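Local coordinates for protein lactate racemase (Thermoanaerobacterium thermosaccharolyticum, PDB 2YJG) that interconverts the D- and L-isomers of lactate with a nickel pincer cofactor derived from nicotinic acid mononucleotide, at residues N273-G285 against K298-V312. Residues are numbered along the deposited sequence; the frame is centred on the assembly and turned at random.
Sequences NAKPADIVITSNG and KGMTAGEAACKDGGV
V280 drives its CG2 methyl into the end of helix 298-305, 3.6 Å from CB of C307 and slightly nearer still to the carbonyl oxygens of G303 and A306. With CG1 anti to the backbone N (chi1 178°), that second methyl turns to the CA of G303. The CB of A306 also meets the CB of A274 at 3.8 Å. Next to this apolar patch, the A277 N donates to A306 O, and A277 O accepts from K308 N at 2.8 Å. At the corner, K308 lays its extended chain past P276 O and brings NZ to OD2 of D278 (3.1 Å), above the carboxylate plane; an alanine at D278 would probably leave this exposed lysine without its salt-bridge mate. Strand 279-283, the helix and strand 311-312 form a right-handed beta-alpha-beta crossover in the parallel sheet of the C-terminal domain, its strands paired through V312 N to D278 O and V280 N to V312 O (3.0 Å). Toward the opposite end, N284 OD1 accepts from G299 N (2.9 Å), while its ND2 binds L289 O. Adjacent K298, a probable substrate-binding residue, has its NZ hydrogen-bonded to OE1 of Q295. Farther out, T282 OG1 bonds I415 O of the neighbouring strand.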
ATOM      1  N   ASN A 273     -14.121  41.608   9.056  1.00 19.16           N
ATOM      2  CA  ASN A 273     -14.790  42.773   8.523  1.00 19.77           C
ATOM      3  C   ASN A 273     -13.768  43.858   8.247  1.00 20.52           C
ATOM      4  O   ASN A 273     -13.065  44.301   9.182  1.00 21.84           O
ATOM      5  CB  ASN A 273     -15.866  43.245   9.535  1.00 21.84           C
ATOM      6  CG  ASN A 273     -16.894  42.156   9.856  1.00 24.20           C
ATOM      7  OD1 ASN A 273     -16.990  41.668  10.995  1.00 34.14           O
ATOM      8  ND2 ASN A 273     -17.658  41.772   8.862  1.00 20.81           N
ATOM      9  N   ALA A 274     -13.634  44.268   6.991  1.00 18.45           N
ATOM     10  CA  ALA A 274     -12.613  45.233   6.587  1.00 19.71           C
ATOM     11  C   ALA A 274     -13.176  46.599   6.159  1.00 20.01           C
ATOM     12  O   ALA A 274     -14.080  46.667   5.347  1.00 20.30           O
ATOM     13  CB  ALA A 274     -11.789  44.625   5.391  1.00 20.50           C
ATOM     14  N   LYS A 275     -12.642  47.690   6.700  1.00 19.93           N
ATOM     15  CA  LYS A 275     -12.808  49.020   6.128  1.00 19.84           C
ATOM     16  C   LYS A 275     -11.739  49.180   5.048  1.00 19.54           C
ATOM     17  O   LYS A 275     -10.525  49.176   5.344  1.00 19.93           O
ATOM     18  CB  LYS A 275     -12.669  50.132   7.185  1.00 19.69           C
ATOM     19  CG  LYS A 275     -12.362  51.503   6.541  1.00 24.09           C
ATOM     20  CD  LYS A 275     -12.658  52.727   7.478  1.00 30.59           C
ATOM     21  CE  LYS A 275     -12.467  54.065   6.689  1.00 34.15           C
ATOM     22  NZ  LYS A 275     -12.455  55.252   7.594  1.00 38.00           N
ATOM     23  N   PRO A 276     -12.155  49.346   3.792  1.00 19.49           N
ATOM     24  CA  PRO A 276     -11.065  49.284   2.818  1.00 19.37           C
ATOM     25  C   PRO A 276      -9.997  50.385   2.983  1.00 20.32           C
ATOM     26  O   PRO A 276     -10.295  51.548   3.363  1.00 18.17           O
ATOM     27  CB  PRO A 276     -11.763  49.321   1.463  1.00 20.44           C
ATOM     28  CG  PRO A 276     -13.265  49.080   1.744  1.00 21.14           C
ATOM     29  CD  PRO A 276     -13.484  49.536   3.174  1.00 20.55           C
ATOM     30  N   ALA A 277      -8.749  49.985   2.734  1.00 18.74           N
ATOM     31  CA  ALA A 277      -7.591  50.814   2.976  1.00 20.57           C
ATOM     32  C   ALA A 277      -6.802  50.957   1.703  1.00 20.74           C
ATOM     33  O   ALA A 277      -6.941  50.183   0.738  1.00 19.69           O
ATOM     34  CB  ALA A 277      -6.701  50.205   4.044  1.00 20.94           C
ATOM     35  N   ASP A 278      -5.949  51.961   1.699  1.00 19.88           N
ATOM     36  CA  ASP A 278      -5.088  52.196   0.567  1.00 21.29           C
ATOM     37  C   ASP A 278      -4.006  51.167   0.366  1.00 19.07           C
ATOM     38  O   ASP A 278      -3.540  51.013  -0.782  1.00 17.19           O
ATOM     39  CB  ASP A 278      -4.408  53.538   0.709  1.00 22.45           C
ATOM     40  CG  ASP A 278      -5.225  54.608   0.163  1.00 27.81           C
ATOM     41  OD1 ASP A 278      -5.270  54.715  -1.088  1.00 36.39           O
ATOM     42  OD2 ASP A 278      -5.814  55.350   0.978  1.00 34.17           O
ATOM     43  N   ILE A 279      -3.580  50.544   1.479  1.00 18.44           N
ATOM     44  CA  ILE A 279      -2.539  49.482   1.513  1.00 16.97           C
ATOM     45  C   ILE A 279      -3.043  48.313   2.366  1.00 16.87           C
ATOM     46  O   ILE A 279      -3.619  48.505   3.440  1.00 15.60           O
ATOM     47  CB  ILE A 279      -1.178  49.994   2.054  1.00 17.73           C
ATOM     48  CG1 ILE A 279      -0.644  51.156   1.228  1.00 19.99           C
ATOM     49  CG2 ILE A 279      -0.110  48.932   2.034  1.00 14.10           C
ATOM     50  CD1 ILE A 279       0.650  51.854   1.901  1.00 19.74           C
ATOM     51  N   VAL A 280      -2.841  47.103   1.862  1.00 13.32           N
ATOM     52  CA  VAL A 280      -3.086  45.915   2.610  1.00 14.70           C
ATOM     53  C   VAL A 280      -1.776  45.131   2.657  1.00 14.21           C
ATOM     54  O   VAL A 280      -1.077  45.039   1.631  1.00 14.62           O
ATOM     55  CB  VAL A 280      -4.139  45.047   1.903  1.00 13.62           C
ATOM     56  CG1 VAL A 280      -4.343  43.811   2.658  1.00 14.65           C
ATOM     57  CG2 VAL A 280      -5.477  45.808   1.648  1.00 15.99           C
ATOM     58  N   ILE A 281      -1.445  44.551   3.814  1.00 13.75           N
ATOM     59  CA  ILE A 281      -0.361  43.576   3.978  1.00 14.42           C
ATOM     60  C   ILE A 281      -0.941  42.250   4.333  1.00 14.10           C
ATOM     61  O   ILE A 281      -1.738  42.134   5.278  1.00 13.96           O
ATOM     62  CB  ILE A 281       0.644  43.951   5.095  1.00 13.89           C
ATOM     63  CG1 ILE A 281       1.347  45.241   4.700  1.00 17.10           C
ATOM     64  CG2 ILE A 281       1.567  42.763   5.367  1.00 13.92           C
ATOM     65  CD1 ILE A 281       2.331  45.805   5.786  1.00 17.89           C
ATOM     66  N   THR A 282      -0.624  41.236   3.540  1.00 13.24           N
ATOM     67  CA  THR A 282      -1.114  39.888   3.847  1.00 13.33           C
ATOM     68  C   THR A 282      -0.068  38.804   3.458  1.00 14.63           C
ATOM     69  O   THR A 282       1.093  39.136   3.142  1.00 14.39           O
ATOM     70  CB  THR A 282      -2.472  39.656   3.182  1.00 14.57           C
ATOM     71  OG1 THR A 282      -3.106  38.509   3.741  1.00 14.21           O
ATOM     72  CG2 THR A 282      -2.320  39.549   1.619  1.00 11.60           C
ATOM     73  N   SER A 283      -0.454  37.547   3.621  1.00 12.62           N
ATOM     74  CA  SER A 283       0.439  36.414   3.324  1.00 12.88           C
ATOM     75  C   SER A 283      -0.358  35.289   2.722  1.00 12.99           C
ATOM     76  O   SER A 283      -1.583  35.352   2.641  1.00 13.54           O
ATOM     77  CB  SER A 283       1.128  35.902   4.583  1.00 12.70           C
ATOM     78  OG  SER A 283       0.310  35.007   5.248  1.00 13.85           O
ATOM     79  N   ASN A 284       0.316  34.261   2.244  1.00 12.92           N
ATOM     80  CA  ASN A 284      -0.422  33.092   1.796  1.00 14.08           C
ATOM     81  C   ASN A 284      -0.324  31.939   2.755  1.00 14.59           C
ATOM     82  O   ASN A 284      -0.262  30.829   2.280  1.00 14.83           O
ATOM     83  CB  ASN A 284       0.016  32.581   0.437  1.00 13.56           C
ATOM     84  CG  ASN A 284      -1.172  32.252  -0.460  1.00 13.59           C
ATOM     85  OD1 ASN A 284      -2.027  33.090  -0.616  1.00 12.08           O
ATOM     86  ND2 ASN A 284      -1.264  31.000  -0.976  1.00 13.27           N
ATOM     87  N   GLY A 285      -0.283  32.209   4.065  1.00 14.71           N
ATOM     88  CA  GLY A 285      -0.408  31.161   5.070  1.00 14.95           C
ATOM     89  C   GLY A 285       0.821  30.310   5.366  1.00 15.59           C
ATOM     90  O   GLY A 285       0.716  29.315   6.072  1.00 16.76           O
ATOM     91  N   LYS A 298      -4.652  33.280  -4.147  1.00 11.43           N
ATOM     92  CA  LYS A 298      -5.693  33.114  -3.094  1.00 12.16           C
ATOM     93  C   LYS A 298      -5.652  34.195  -1.991  1.00 12.41           C
ATOM     94  O   LYS A 298      -6.665  34.929  -1.760  1.00 13.52           O
ATOM     95  CB  LYS A 298      -5.654  31.736  -2.508  1.00 12.72           C
ATOM     96  CG  LYS A 298      -5.911  30.607  -3.578  1.00 16.50           C
ATOM     97  CD  LYS A 298      -5.652  29.260  -3.029  1.00 17.33           C
ATOM     98  CE  LYS A 298      -6.010  28.146  -4.017  1.00 17.06           C
ATOM     99  NZ  LYS A 298      -5.840  26.757  -3.397  1.00 16.01           N
ATOM    100  N   GLY A 299      -4.478  34.362  -1.401  1.00 11.23           N
ATOM    101  CA  GLY A 299      -4.217  35.438  -0.399  1.00 10.97           C
ATOM    102  C   GLY A 299      -4.406  36.820  -1.004  1.00 12.15           C
ATOM    103  O   GLY A 299      -4.868  37.762  -0.367  1.00 11.42           O
ATOM    104  N   MET A 300      -4.019  36.985  -2.271  1.00 11.27           N
ATOM    105  CA  MET A 300      -4.218  38.268  -2.903  1.00 11.38           C
ATOM    106  C   MET A 300      -5.679  38.701  -2.998  1.00 10.79           C
ATOM    107  O   MET A 300      -5.979  39.927  -2.944  1.00  9.20           O
ATOM    108  CB  MET A 300      -3.651  38.293  -4.330  1.00 10.07           C
ATOM    109  CG  MET A 300      -2.148  38.030  -4.452  1.00 12.02           C
ATOM    110  SD  MET A 300      -1.629  38.123  -6.169  1.00 11.98           S
ATOM    111  CE  MET A 300       0.028  37.511  -5.990  1.00 10.30           C
ATOM    112  N   THR A 301      -6.568  37.716  -3.170  1.00  9.71           N
ATOM    113  CA  THR A 301      -8.021  38.006  -3.206  1.00  9.34           C
ATOM    114  C   THR A 301      -8.526  38.545  -1.856  1.00 10.50           C
ATOM    115  O   THR A 301      -9.464  39.335  -1.845  1.00  9.79           O
ATOM    116  CB  THR A 301      -8.946  36.814  -3.629  1.00  9.43           C
ATOM    117  OG1 THR A 301      -8.948  35.765  -2.649  1.00  9.09           O
ATOM    118  CG2 THR A 301      -8.614  36.302  -5.085  1.00  8.67           C
ATOM    119  N   ALA A 302      -7.930  38.095  -0.735  1.00 10.51           N
ATOM    120  CA  ALA A 302      -8.299  38.600   0.602  1.00 11.36           C
ATOM    121  C   ALA A 302      -7.799  40.050   0.638  1.00 11.06           C
ATOM    122  O   ALA A 302      -8.522  40.925   1.094  1.00 12.29           O
ATOM    123  CB  ALA A 302      -7.628  37.761   1.718  1.00 13.13           C
ATOM    124  N   GLY A 303      -6.591  40.284   0.117  1.00 11.27           N
ATOM    125  CA  GLY A 303      -6.096  41.644  -0.141  1.00 11.99           C
ATOM    126  C   GLY A 303      -7.028  42.551  -0.931  1.00 13.76           C
ATOM    127  O   GLY A 303      -7.318  43.720  -0.540  1.00 14.54           O
ATOM    128  N   GLU A 304      -7.495  42.038  -2.073  1.00 11.70           N
ATOM    129  CA  GLU A 304      -8.325  42.766  -2.982  1.00 13.39           C
ATOM    130  C   GLU A 304      -9.577  43.287  -2.275  1.00 12.68           C
ATOM    131  O   GLU A 304      -9.945  44.428  -2.465  1.00 13.45           O
ATOM    132  CB  GLU A 304      -8.793  41.812  -4.090  1.00 15.35           C
ATOM    133  CG  GLU A 304      -9.664  42.410  -5.200  1.00 14.81           C
ATOM    134  CD  GLU A 304     -10.164  41.301  -6.156  1.00 16.78           C
ATOM    135  OE1 GLU A 304     -10.270  40.152  -5.722  1.00 12.25           O
ATOM    136  OE2 GLU A 304     -10.489  41.582  -7.334  1.00 15.13           O
ATOM    137  N   ALA A 305     -10.223  42.417  -1.516  1.00 12.06           N
ATOM    138  CA  ALA A 305     -11.426  42.708  -0.801  1.00 12.89           C
ATOM    139  C   ALA A 305     -11.243  43.765   0.315  1.00 13.68           C
ATOM    140  O   ALA A 305     -12.203  44.468   0.631  1.00 13.47           O
ATOM    141  CB  ALA A 305     -12.002  41.434  -0.258  1.00 14.44           C
ATOM    142  N   ALA A 306     -10.028  43.915   0.838  1.00 12.47           N
ATOM    143  CA  ALA A 306      -9.724  44.930   1.867  1.00 14.77           C
ATOM    144  C   ALA A 306      -9.025  46.149   1.370  1.00 15.17           C
ATOM    145  O   ALA A 306      -8.593  46.978   2.201  1.00 15.29           O
ATOM    146  CB  ALA A 306      -8.863  44.307   2.992  1.00 13.83           C
ATOM    147  N   CYS A 307      -8.866  46.273   0.046  1.00 15.50           N
ATOM    148  CA  CYS A 307      -8.111  47.346  -0.549  1.00 17.37           C
ATOM    149  C   CYS A 307      -9.057  48.277  -1.340  1.00 18.79           C
ATOM    150  O   CYS A 307     -10.011  47.824  -1.982  1.00 20.09           O
ATOM    151  CB  CYS A 307      -7.052  46.735  -1.451  1.00 15.70           C
ATOM    152  SG  CYS A 307      -5.733  47.773  -1.911  1.00 19.63           S
ATOM    153  N   LYS A 308      -8.827  49.581  -1.233  1.00 20.17           N
ATOM    154  CA  LYS A 308      -9.473  50.553  -2.084  1.00 21.74           C
ATOM    155  C   LYS A 308      -9.002  50.396  -3.549  1.00 21.84           C
ATOM    156  O   LYS A 308      -7.863  50.011  -3.826  1.00 22.01           O
ATOM    157  CB  LYS A 308      -9.126  51.970  -1.592  1.00 21.54           C
ATOM    158  CG  LYS A 308      -9.774  52.379  -0.274  1.00 24.48           C
ATOM    159  CD  LYS A 308      -9.452  53.860  -0.031  1.00 30.56           C
ATOM    160  CE  LYS A 308      -9.379  54.206   1.451  1.00 33.81           C
ATOM    161  NZ  LYS A 308      -8.807  55.601   1.696  1.00 35.50           N
ATOM    162  N   ASP A 309      -9.883  50.731  -4.482  1.00 22.57           N
ATOM    163  CA  ASP A 309      -9.555  50.757  -5.897  1.00 23.15           C
ATOM    164  C   ASP A 309      -8.347  51.585  -6.108  1.00 22.47           C
ATOM    165  O   ASP A 309      -8.217  52.717  -5.581  1.00 22.11           O
ATOM    166  CB  ASP A 309     -10.699  51.337  -6.747  1.00 25.22           C
ATOM    167  CG  ASP A 309     -12.062  50.660  -6.465  1.00 30.04           C
ATOM    168  OD1 ASP A 309     -12.155  49.396  -6.503  1.00 37.82           O
ATOM    169  OD2 ASP A 309     -13.051  51.403  -6.177  1.00 37.32           O
ATOM    170  N   GLY A 310      -7.397  51.014  -6.831  1.00 20.92           N
ATOM    171  CA  GLY A 310      -6.120  51.646  -7.057  1.00 20.86           C
ATOM    172  C   GLY A 310      -5.097  51.552  -5.967  1.00 20.13           C
ATOM    173  O   GLY A 310      -4.058  52.145  -6.090  1.00 21.83           O
ATOM    174  N   GLY A 311      -5.409  50.814  -4.894  1.00 20.04           N
ATOM    175  CA  GLY A 311      -4.538  50.665  -3.772  1.00 19.02           C
ATOM    176  C   GLY A 311      -3.496  49.606  -4.053  1.00 19.82           C
ATOM    177  O   GLY A 311      -3.472  49.035  -5.148  1.00 20.33           O
ATOM    178  N   VAL A 312      -2.664  49.344  -3.047  1.00 18.60           N
ATOM    179  CA  VAL A 312      -1.542  48.426  -3.137  1.00 18.45           C
ATOM    180  C   VAL A 312      -1.740  47.270  -2.179  1.00 17.67           C
ATOM    181  O   VAL A 312      -2.063  47.463  -1.009  1.00 18.23           O
ATOM    182  CB  VAL A 312      -0.237  49.169  -2.852  1.00 18.27           C
ATOM    183  CG1 VAL A 312       0.991  48.241  -3.028  1.00 17.80           C
ATOM    184  CG2 VAL A 312      -0.122  50.394  -3.792  1.00 20.44           C
TER